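Local coordinates for protein citrate synthase (Pyrobaculum aerophilum, PDB 2IBP) that probably catalyses the condensation of oxaloacetate with acetyl-CoA to citrate in the tricarboxylic acid cycle, working as a homodimer whose chains are interlinked, at residues E381-E384 with N385-I388; A184-F187 with L188-F192; A294-P297 with R298-I301; E125-Q128 with K129-A133; P109-A112 with L113-A116. All coordinates share one frame; numbering follows the deposited sequence.

Contact 1: E381-E384 with N385-I388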
# COMPACT_ATOMS: atom_id res chain seq x y z
N GLU A 381 -11.99 11.93 1.48
CA GLU A 381 -12.51 12.59 0.30
C GLU A 381 -12.88 11.58 -0.78
O GLU A 381 -13.96 11.64 -1.36
CB GLU A 381 -11.50 13.59 -0.25
CG GLU A 381 -11.98 14.35 -1.45
CD GLU A 381 -11.00 15.40 -1.88
OE1 GLU A 381 -9.89 15.02 -2.31
OE2 GLU A 381 -11.35 16.60 -1.79
N TYR A 382 -12.00 10.61 -1.03
CA TYR A 382 -12.26 9.59 -2.03
C TYR A 382 -13.51 8.79 -1.67
O TYR A 382 -14.29 8.43 -2.55
CB TYR A 382 -11.07 8.66 -2.19
CG TYR A 382 -11.15 7.83 -3.44
CD1 TYR A 382 -11.02 8.44 -4.68
CD2 TYR A 382 -11.36 6.45 -3.39
CE1 TYR A 382 -11.12 7.71 -5.84
CE2 TYR A 382 -11.43 5.70 -4.56
CZ TYR A 382 -11.33 6.35 -5.78
OH TYR A 382 -11.43 5.65 -6.96
N TRP A 383 -13.64 8.48 -0.39
CA TRP A 383 -14.79 7.72 0.09
C TRP A 383 -16.13 8.43 -0.08
O TRP A 383 -17.19 7.82 0.14
CB TRP A 383 -14.61 7.31 1.54
CG TRP A 383 -13.67 6.17 1.75
CD1 TRP A 383 -13.16 5.33 0.79
CD2 TRP A 383 -13.34 5.57 3.01
NE1 TRP A 383 -12.44 4.32 1.38
CE2 TRP A 383 -12.55 4.43 2.74
CE3 TRP A 383 -13.60 5.91 4.34
CZ2 TRP A 383 -12.04 3.62 3.75
CZ3 TRP A 383 -13.09 5.11 5.34
CH2 TRP A 383 -12.31 3.98 5.04
N GLU A 384 -16.11 9.72 -0.40
CA GLU A 384 -17.37 10.41 -0.73
C GLU A 384 -17.92 9.93 -2.08
O GLU A 384 -19.09 10.14 -2.39
CB GLU A 384 -17.17 11.93 -0.77
CG GLU A 384 -16.95 12.50 0.61
CD GLU A 384 -18.17 12.33 1.50
OE1 GLU A 384 -19.23 12.93 1.19
OE2 GLU A 384 -18.09 11.60 2.51
N ASN A 385 -17.08 9.30 -2.89
CA ASN A 385 -17.52 8.73 -4.16
C ASN A 385 -16.50 7.65 -4.50
O ASN A 385 -15.69 7.81 -5.40
CB ASN A 385 -17.58 9.76 -5.28
CG ASN A 385 -18.25 9.20 -6.53
OD1 ASN A 385 -18.91 8.16 -6.48
ND2 ASN A 385 -18.14 9.92 -7.64
N ASN A 386 -16.53 6.59 -3.72
CA ASN A 386 -15.53 5.56 -3.85
C ASN A 386 -15.71 4.72 -5.09
O ASN A 386 -16.84 4.41 -5.48
CB ASN A 386 -15.56 4.62 -2.66
CG ASN A 386 -14.39 3.64 -2.67
OD1 ASN A 386 -13.25 4.05 -2.52
ND2 ASN A 386 -14.68 2.37 -2.91
N ARG A 387 -14.59 4.34 -5.69
CA ARG A 387 -14.60 3.36 -6.76
C ARG A 387 -13.32 2.56 -6.61
O ARG A 387 -12.24 3.13 -6.61
CB ARG A 387 -14.65 3.98 -8.15
CG ARG A 387 -14.72 2.97 -9.29
CD ARG A 387 -16.03 2.21 -9.25
NE ARG A 387 -16.29 1.42 -10.45
CZ ARG A 387 -16.97 1.86 -11.51
NH1 ARG A 387 -17.43 3.10 -11.56
NH2 ARG A 387 -17.16 1.05 -12.54
N ILE A 388 -13.43 1.24 -6.55
CA ILE A 388 -12.23 0.42 -6.46
C ILE A 388 -11.36 0.62 -7.70
O ILE A 388 -11.86 0.71 -8.83
CB ILE A 388 -12.59 -1.05 -6.29
CG1 ILE A 388 -11.34 -1.89 -6.02
CG2 ILE A 388 -13.39 -1.54 -7.48
CD1 ILE A 388 -11.66 -3.29 -5.56
O HOH W 1 -18.72 6.33 -2.01
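Tyr382 reaches past Asn386 to the backbone of Arg387, bridging the turn where helix 363-382 gives way to a loop. Its CG is anti to the backbone N (chi1 -165°), which sends the ring along the departing chain. Beyond CB and CG, atom CD2 of Tyr382 lies 3.2 Å from Asn386 OD1. CE2 is equally close to that oxygen and also nears the Arg387 carbonyl. CZ comes near the same carbonyl oxygen, which lies at the ring edge. At the tip, Tyr382 OH donates to Arg387 O at 2.7 Å. That oxygen lies in the ring plane, and the hydroxyl meets it on a lone pair.

The Asn386 amide stands almost upright to the Tyr382 ring, with the planes 87° apart. Its OD1 also sits at the edge of the indole, 3.6 Å from Trp383 CD1. This buried oxygen has no hydrogen-bond partner in the model, while ND2 is held by Ser228 O. In the backbone, Asn385 N donates to Tyr382 O at 2.9 Å. A water donates to Trp383 O at 3.0 Å and accepts from Asn386 N at 2.8 Å. A phenylalanine in place of Tyr382 would probably leave Arg387 O without its hydroxyl partner and the loop less firmly fixed.

Loop 385-388 runs toward strand 392-395 at the subunit interface. Arg387 forms a salt bridge with Glu27 of the second subunit, and Asn385 O accepts from His24 of that subunit. Trp383 packs against Leu130 and Leu134 of helix 125-135.

Contact 2: A184-F187 with L188-F192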
# COMPACT_ATOMS: atom_id res chain seq x y z
N ALA A 184 3.66 19.37 18.37
CA ALA A 184 5.07 19.45 17.99
C ALA A 184 5.98 19.42 19.23
O ALA A 184 6.96 18.67 19.29
CB ALA A 184 5.32 20.71 17.20
N ALA A 185 5.66 20.21 20.24
CA ALA A 185 6.47 20.22 21.47
C ALA A 185 6.50 18.85 22.13
O ALA A 185 7.54 18.37 22.58
CB ALA A 185 5.96 21.26 22.47
N ASN A 186 5.35 18.21 22.18
CA ASN A 186 5.28 16.93 22.80
C ASN A 186 6.14 15.91 22.05
O ASN A 186 6.75 15.04 22.67
CB ASN A 186 3.86 16.42 22.84
CG ASN A 186 3.77 15.10 23.51
OD1 ASN A 186 4.05 14.99 24.70
ND2 ASN A 186 3.42 14.05 22.75
N PHE A 187 6.18 16.01 20.73
CA PHE A 187 7.02 15.09 19.98
C PHE A 187 8.48 15.21 20.42
O PHE A 187 9.14 14.22 20.71
CB PHE A 187 6.92 15.34 18.48
CG PHE A 187 7.94 14.59 17.69
CD1 PHE A 187 7.92 13.21 17.64
CD2 PHE A 187 8.95 15.27 17.03
CE1 PHE A 187 8.88 12.52 16.93
CE2 PHE A 187 9.91 14.57 16.29
CZ PHE A 187 9.87 13.20 16.26
N LEU A 188 8.96 16.44 20.53
CA LEU A 188 10.35 16.63 20.95
C LEU A 188 10.57 16.16 22.38
O LEU A 188 11.62 15.61 22.72
CB LEU A 188 10.79 18.08 20.79
CG LEU A 188 10.90 18.57 19.35
CD1 LEU A 188 11.28 20.05 19.32
CD2 LEU A 188 11.88 17.72 18.54
N TYR A 189 9.58 16.39 23.24
CA TYR A 189 9.64 15.88 24.60
C TYR A 189 9.72 14.34 24.61
O TYR A 189 10.53 13.75 25.33
CB TYR A 189 8.42 16.38 25.38
CG TYR A 189 8.20 15.66 26.68
CD1 TYR A 189 9.03 15.87 27.76
CD2 TYR A 189 7.17 14.74 26.81
CE1 TYR A 189 8.86 15.17 28.93
CE2 TYR A 189 6.98 14.04 27.97
CZ TYR A 189 7.82 14.26 29.03
OH TYR A 189 7.62 13.55 30.19
N MET A 190 8.90 13.68 23.79
CA MET A 190 8.92 12.23 23.73
C MET A 190 10.21 11.68 23.13
O MET A 190 10.66 10.59 23.49
CB MET A 190 7.71 11.72 22.95
CG MET A 190 6.38 11.98 23.63
SD MET A 190 5.06 11.07 22.81
CE MET A 190 5.19 11.79 21.18
N MET A 191 10.82 12.44 22.22
CA MET A 191 12.07 12.01 21.61
C MET A 191 13.20 12.10 22.61
O MET A 191 13.95 11.15 22.79
CB MET A 191 12.44 12.89 20.43
CG MET A 191 11.59 12.67 19.20
SD MET A 191 12.04 11.14 18.35
CE MET A 191 13.66 11.59 17.68
N PHE A 192 13.31 13.24 23.29
CA PHE A 192 14.48 13.51 24.10
C PHE A 192 14.31 13.57 25.62
O PHE A 192 15.30 13.62 26.34
CB PHE A 192 15.16 14.75 23.59
CG PHE A 192 15.47 14.70 22.12
CD1 PHE A 192 16.28 13.70 21.60
CD2 PHE A 192 14.93 15.63 21.25
CE1 PHE A 192 16.55 13.66 20.25
CE2 PHE A 192 15.24 15.60 19.90
CZ PHE A 192 16.04 14.60 19.40
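Met191 sets its CG over one face of the Phe187 ring, one helical turn earlier, with its sulfur to the side. This CG is 3.7 Å from the Phe187 ring centroid and 22° off the normal, a CH-pi contact displaced toward the CZ rim. The sulfur approaches obliquely: Met191 SD is 3.6 Å from Phe187 CZ. Bends at chi2 and chi3 fold the methionine into this position. The Phe187 ring, with CG swung opposite the backbone N (chi1 170°), runs alongside Met191 and points the same way.

On another side of the helix, the Asn186 amide borders Met190. Asn186 ND2 lies 3.3 Å from Met190 CE, with the sulfur almost as near. The amide oxygen accepts from Arg178 N. Backbone bonds underlie both pairs, with Met190 N to Asn186 O at 2.8 Å and Met191 N to Phe187 O at 2.9 Å.

Phe187 also packs on helices 141-169 and 363-382. Replacing it with an alanine would probably open a gap against both helices and leave Met191 CG and SD without the ring they rest on. The arrangement is a Met-aromatic contact between residues four apart, on a buried face of helix 183-192 in the largely helical citrate synthase fold.

Contact 3: A294-P297 with R298-I301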
# COMPACT_ATOMS: atom_id res chain seq x y z
N ALA A 294 9.48 27.87 -9.61
CA ALA A 294 9.67 29.07 -8.83
C ALA A 294 10.16 28.57 -7.49
O ALA A 294 10.16 27.36 -7.23
CB ALA A 294 8.34 29.79 -8.65
N TYR A 295 10.57 29.49 -6.64
CA TYR A 295 11.05 29.11 -5.33
C TYR A 295 9.88 28.42 -4.62
O TYR A 295 8.73 28.87 -4.69
CB TYR A 295 11.51 30.35 -4.55
CG TYR A 295 12.60 30.08 -3.55
CD1 TYR A 295 12.33 29.42 -2.35
CD2 TYR A 295 13.88 30.56 -3.76
CE1 TYR A 295 13.33 29.18 -1.43
CE2 TYR A 295 14.87 30.37 -2.82
CZ TYR A 295 14.60 29.65 -1.67
OH TYR A 295 15.59 29.45 -0.75
N ASP A 296 10.15 27.24 -4.08
CA ASP A 296 9.15 26.48 -3.34
C ASP A 296 8.75 27.36 -2.16
O ASP A 296 9.59 27.76 -1.36
CB ASP A 296 9.83 25.19 -2.88
CG ASP A 296 8.95 24.27 -2.05
OD1 ASP A 296 7.92 24.72 -1.50
OD2 ASP A 296 9.35 23.09 -1.93
N PRO A 297 7.44 27.64 -2.01
CA PRO A 297 7.04 28.52 -0.92
C PRO A 297 7.36 27.95 0.45
O PRO A 297 7.60 28.70 1.41
CB PRO A 297 5.52 28.66 -1.10
CG PRO A 297 5.13 27.46 -1.90
CD PRO A 297 6.29 27.14 -2.78
N ARG A 298 7.34 26.62 0.54
CA ARG A 298 7.64 25.96 1.79
C ARG A 298 9.11 26.17 2.10
O ARG A 298 9.50 26.29 3.26
CB ARG A 298 7.34 24.48 1.68
CG ARG A 298 5.89 24.17 1.35
CD ARG A 298 5.73 22.72 1.00
NE ARG A 298 6.53 22.39 -0.17
CZ ARG A 298 6.73 21.16 -0.61
NH1 ARG A 298 6.15 20.14 -0.00
NH2 ARG A 298 7.54 20.96 -1.63
N ALA A 299 9.93 26.20 1.05
CA ALA A 299 11.38 26.37 1.23
C ALA A 299 11.72 27.76 1.74
O ALA A 299 12.55 27.92 2.65
CB ALA A 299 12.12 26.08 -0.08
N LYS A 300 11.03 28.76 1.20
CA LYS A 300 11.25 30.16 1.59
C LYS A 300 10.98 30.34 3.08
O LYS A 300 11.76 30.93 3.82
CB LYS A 300 10.37 31.08 0.75
CG LYS A 300 10.63 32.55 0.99
CD LYS A 300 9.99 33.42 -0.10
CE LYS A 300 10.65 33.21 -1.47
NZ LYS A 300 9.99 33.98 -2.56
N ILE A 301 9.87 29.76 3.52
CA ILE A 301 9.46 29.84 4.90
C ILE A 301 10.40 29.06 5.80
O ILE A 301 10.81 29.55 6.86
CB ILE A 301 8.03 29.30 5.08
CG1 ILE A 301 7.04 30.13 4.26
CG2 ILE A 301 7.63 29.28 6.54
CD1 ILE A 301 5.67 29.50 4.12
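Asp296 is the N-cap of helix 297-313, and its carboxylate is tied to Arg298 by both backbone and side chain. Asp296 OD1 accepts the capping bond from Arg298 N at 2.8 Å, closing an Asx turn. This donor comes from above the carboxylate plane. The same oxygen takes a second, almost straight bond from Arg298 NE at 3.0 Å, through its syn lone pair. Arg298 NH2 donates to Asp296 OD2 at 2.8 Å and completes a side-on salt bridge. The two flat groups are nearly coplanar, 27° apart. A bend at chi3 (-60°) turns the guanidinium back to the carboxylate.

Asp296 also uses its carbonyl, whose oxygen accepts from Lys300 N at 3.1 Å in the first helical turn. Ahead of the cap, Tyr295 turns a ring edge to the same turn. Its CE1 is 3.6 Å from Ala299 CB, and the backbone N of Lys300 stands at the ring edge. The phenol OH bonds to Glu327 and Trp348.

The Asp296 carboxylate is therefore gripped by three bonds from Arg298, and OD2 takes another from Val345 N. So many donors beside a helix N terminus would probably keep the acid ionised. The bridge also fixes Arg298, whose side chain lies about 4 Å at nearest atoms from that of His289, a predicted active-site residue. Asp296 may thus act as a second-shell anchor.

Contact 4: E125-Q128 with K129-A133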
# COMPACT_ATOMS: atom_id res chain seq x y z
N GLU A 125 -11.23 0.09 18.61
CA GLU A 125 -12.66 -0.29 18.59
C GLU A 125 -13.48 0.43 17.52
O GLU A 125 -14.37 -0.16 16.91
CB GLU A 125 -13.28 -0.08 19.97
CG GLU A 125 -12.66 -0.96 21.05
CD GLU A 125 -13.21 -0.68 22.45
OE1 GLU A 125 -14.21 0.07 22.56
OE2 GLU A 125 -12.64 -1.21 23.43
N ASP A 126 -13.19 1.70 17.32
CA ASP A 126 -13.85 2.48 16.28
C ASP A 126 -13.55 1.88 14.93
O ASP A 126 -14.40 1.79 14.07
CB ASP A 126 -13.36 3.93 16.30
CG ASP A 126 -13.84 4.70 17.51
OD1 ASP A 126 -14.94 4.39 18.03
OD2 ASP A 126 -13.14 5.65 17.92
N ASN A 127 -12.29 1.56 14.71
CA ASN A 127 -11.89 0.98 13.46
C ASN A 127 -12.66 -0.32 13.23
O ASN A 127 -13.14 -0.56 12.13
CB ASN A 127 -10.38 0.70 13.46
CG ASN A 127 -9.80 0.56 12.06
OD1 ASN A 127 -10.14 1.33 11.16
ND2 ASN A 127 -8.79 -0.31 11.92
N GLN A 128 -12.71 -1.18 14.25
CA GLN A 128 -13.46 -2.45 14.13
C GLN A 128 -14.92 -2.20 13.72
O GLN A 128 -15.46 -2.87 12.85
CB GLN A 128 -13.41 -3.25 15.43
CG GLN A 128 -12.01 -3.48 15.99
CD GLN A 128 -10.96 -3.83 14.94
OE1 GLN A 128 -11.06 -4.85 14.25
NE2 GLN A 128 -9.91 -3.02 14.87
N LYS A 129 -15.53 -1.21 14.35
CA LYS A 129 -16.91 -0.87 14.07
C LYS A 129 -17.07 -0.37 12.64
O LYS A 129 -18.02 -0.73 11.95
CB LYS A 129 -17.40 0.18 15.07
CG LYS A 129 -18.88 0.45 15.01
CD LYS A 129 -19.31 1.38 16.15
CE LYS A 129 -20.83 1.56 16.18
NZ LYS A 129 -21.36 2.21 14.95
N LEU A 130 -16.11 0.42 12.17
CA LEU A 130 -16.18 0.93 10.81
C LEU A 130 -15.98 -0.20 9.82
O LEU A 130 -16.66 -0.25 8.80
CB LEU A 130 -15.19 2.07 10.59
CG LEU A 130 -15.26 2.74 9.21
CD1 LEU A 130 -16.66 3.23 8.84
CD2 LEU A 130 -14.26 3.89 9.13
N ILE A 131 -15.04 -1.10 10.11
CA ILE A 131 -14.80 -2.26 9.27
C ILE A 131 -16.10 -3.08 9.16
O ILE A 131 -16.52 -3.42 8.05
CB ILE A 131 -13.65 -3.10 9.82
CG1 ILE A 131 -12.32 -2.35 9.63
CG2 ILE A 131 -13.60 -4.47 9.15
CD1 ILE A 131 -11.17 -2.94 10.46
N GLU A 132 -16.80 -3.28 10.28
CA GLU A 132 -18.05 -4.03 10.26
C GLU A 132 -19.05 -3.36 9.32
O GLU A 132 -19.71 -4.02 8.51
CB GLU A 132 -18.66 -4.12 11.66
CG GLU A 132 -17.89 -5.02 12.62
CD GLU A 132 -18.46 -5.03 14.04
OE1 GLU A 132 -19.08 -4.03 14.47
OE2 GLU A 132 -18.24 -6.03 14.75
N ALA A 133 -19.18 -2.04 9.44
CA ALA A 133 -20.13 -1.30 8.61
C ALA A 133 -19.79 -1.39 7.12
O ALA A 133 -20.64 -1.70 6.28
CB ALA A 133 -20.20 0.16 9.05
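Asn127 and Ile131 are joined by a backbone bond, Ile131 N to Asn127 O at 2.8 Å, one of four that run in a regular series here. Lys129 N donates to Glu125 O at 3.0 Å. Leu130 N donates to Asp126 O, and Glu132 N to Gln128 O, both bonds close to that length. Together they build the opening turns of helix 125-135.

The side chains add a light contact. Ile131 CG1 rests 3.2 Å from Asn127 O, beside the backbone bond. With CG1 anti to the carbonyl carbon (chi1 -70°), the branch is turned back along the helix, and Ile131 CD1 comes within 3.8 Å of Asn127 ND2. That nitrogen is held by Gly121 O and Asp232 OD2, which fixes the amide beside the methyl group. Gln128 is bent at chi2 and brings NE2 back to Asp124 O.

Asp126 makes salt bridges to Lys153 and Arg149 of helix 141-169. Its acid side chain near the N terminus would probably also interact favourably with the helix dipole. Asn127, Gln128 and Ile131 pack on Phe111 of the second subunit. The arrangement is the first part of an amphipathic alpha helix that borders the dimer interface.

Contact 5: P109-A112 with L113-A116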
# COMPACT_ATOMS: atom_id res chain seq x y z
N PRO A 109 13.24 2.62 11.29
CA PRO A 109 11.98 3.13 11.80
C PRO A 109 10.79 3.02 10.86
O PRO A 109 9.68 2.90 11.34
CB PRO A 109 12.28 4.60 12.13
CG PRO A 109 13.61 4.89 11.60
CD PRO A 109 14.33 3.61 11.39
N MET A 110 11.00 3.11 9.55
CA MET A 110 9.85 3.04 8.64
C MET A 110 9.15 1.68 8.68
O MET A 110 7.94 1.62 8.54
CB MET A 110 10.22 3.45 7.22
CG MET A 110 10.55 4.93 7.12
SD MET A 110 9.12 6.00 7.40
CE MET A 110 8.30 5.90 5.81
N PHE A 111 9.90 0.61 8.95
CA PHE A 111 9.26 -0.71 9.10
C PHE A 111 8.42 -0.69 10.38
O PHE A 111 7.32 -1.25 10.42
CB PHE A 111 10.30 -1.81 9.20
CG PHE A 111 10.91 -2.18 7.88
CD1 PHE A 111 10.16 -2.84 6.92
CD2 PHE A 111 12.25 -1.96 7.64
CE1 PHE A 111 10.72 -3.24 5.72
CE2 PHE A 111 12.82 -2.35 6.45
CZ PHE A 111 12.05 -2.99 5.49
N ALA A 112 8.96 -0.09 11.43
CA ALA A 112 8.26 0.02 12.70
C ALA A 112 6.99 0.82 12.52
O ALA A 112 5.96 0.47 13.11
CB ALA A 112 9.15 0.66 13.77
N LEU A 113 7.06 1.91 11.76
CA LEU A 113 5.86 2.72 11.51
C LEU A 113 4.81 1.89 10.81
O LEU A 113 3.64 1.92 11.20
CB LEU A 113 6.15 3.96 10.66
CG LEU A 113 6.42 5.23 11.46
CD1 LEU A 113 7.68 5.10 12.32
CD2 LEU A 113 6.54 6.40 10.49
N GLU A 114 5.20 1.20 9.74
CA GLU A 114 4.24 0.38 8.98
C GLU A 114 3.56 -0.62 9.90
O GLU A 114 2.33 -0.71 9.92
CB GLU A 114 4.93 -0.43 7.88
CG GLU A 114 5.45 0.35 6.71
CD GLU A 114 6.07 -0.57 5.67
OE1 GLU A 114 5.42 -1.58 5.29
OE2 GLU A 114 7.22 -0.31 5.26
N ALA A 115 4.36 -1.38 10.65
CA ALA A 115 3.83 -2.41 11.53
C ALA A 115 3.03 -1.84 12.70
O ALA A 115 1.97 -2.35 13.06
CB ALA A 115 4.96 -3.31 12.04
N ALA A 116 3.52 -0.75 13.28
CA ALA A 116 2.85 -0.12 14.41
C ALA A 116 1.49 0.46 14.03
O ALA A 116 0.51 0.35 14.77
CB ALA A 116 3.75 0.98 15.02
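Phe111 meets Glu114 at a slant: the carboxylate oxygen OE2 of Glu114 is 4.2 Å from Phe111 CD1, over neither the face nor the rim of the ring. Lys245 makes a cation-pi contact with the same ring. The carboxylate is held from outside, since OE2 is hydrogen-bonded to Ser235 OG of the second subunit. The chain of Glu114 is extended beyond CG, which lets OE2 reach that partner. Glu114 CG stays close to the backbone, 3.3 Å from Met110 O.

Leu113 fills a tight place one turn above Pro109. Its CD1 is only 3.1 Å from Pro109 O, and its chi1 of -94° lies off the usual staggered value, a sign of mild strain. The other methyl, Leu113 CD2, touches Met110 SD at 4.0 Å, where the two side chains slant across each other. Met110 is bent at chi2 and chi3, which curls its sulfur toward the leucine. Backbone bonds carry the turn, from Leu113 N to Pro109 O at 2.8 Å through to Ala116 N to Ala112 O at 2.7 Å. Ala116 CB also sits close, 3.0 Å from Ala112 O.

All eight residues are buried at the start of helix 109-123. Leu113 lies against helices 141-169 and 363-382, and Met110 against helices 233-244 and 363-382. Phe111, Glu114 and Ala115 face Ala118 of the second subunit.

How the contacts relate
From the N terminus the order is contact 5, 4, 2, 3, 1. Each is local and closes only a turn or two. They follow in series, so none nests in or crosses another. Contacts 5 and 4 lie on the successive helices 109-123 and 125-135, and both reach the second subunit. Contact 2 lies on helix 183-192, and contact 3 starts helix 297-313 on the far side of the chain's centre from contacts 4 and 5. Contact 1 lies where helix 363-382 passes into a loop and returns to the interface. It touches contact 4 directly, Trp383 CZ3 to Leu130 CD2 at 4.1 Å. Helices 141-169 and 363-382 pack against both contacts 2 and 5.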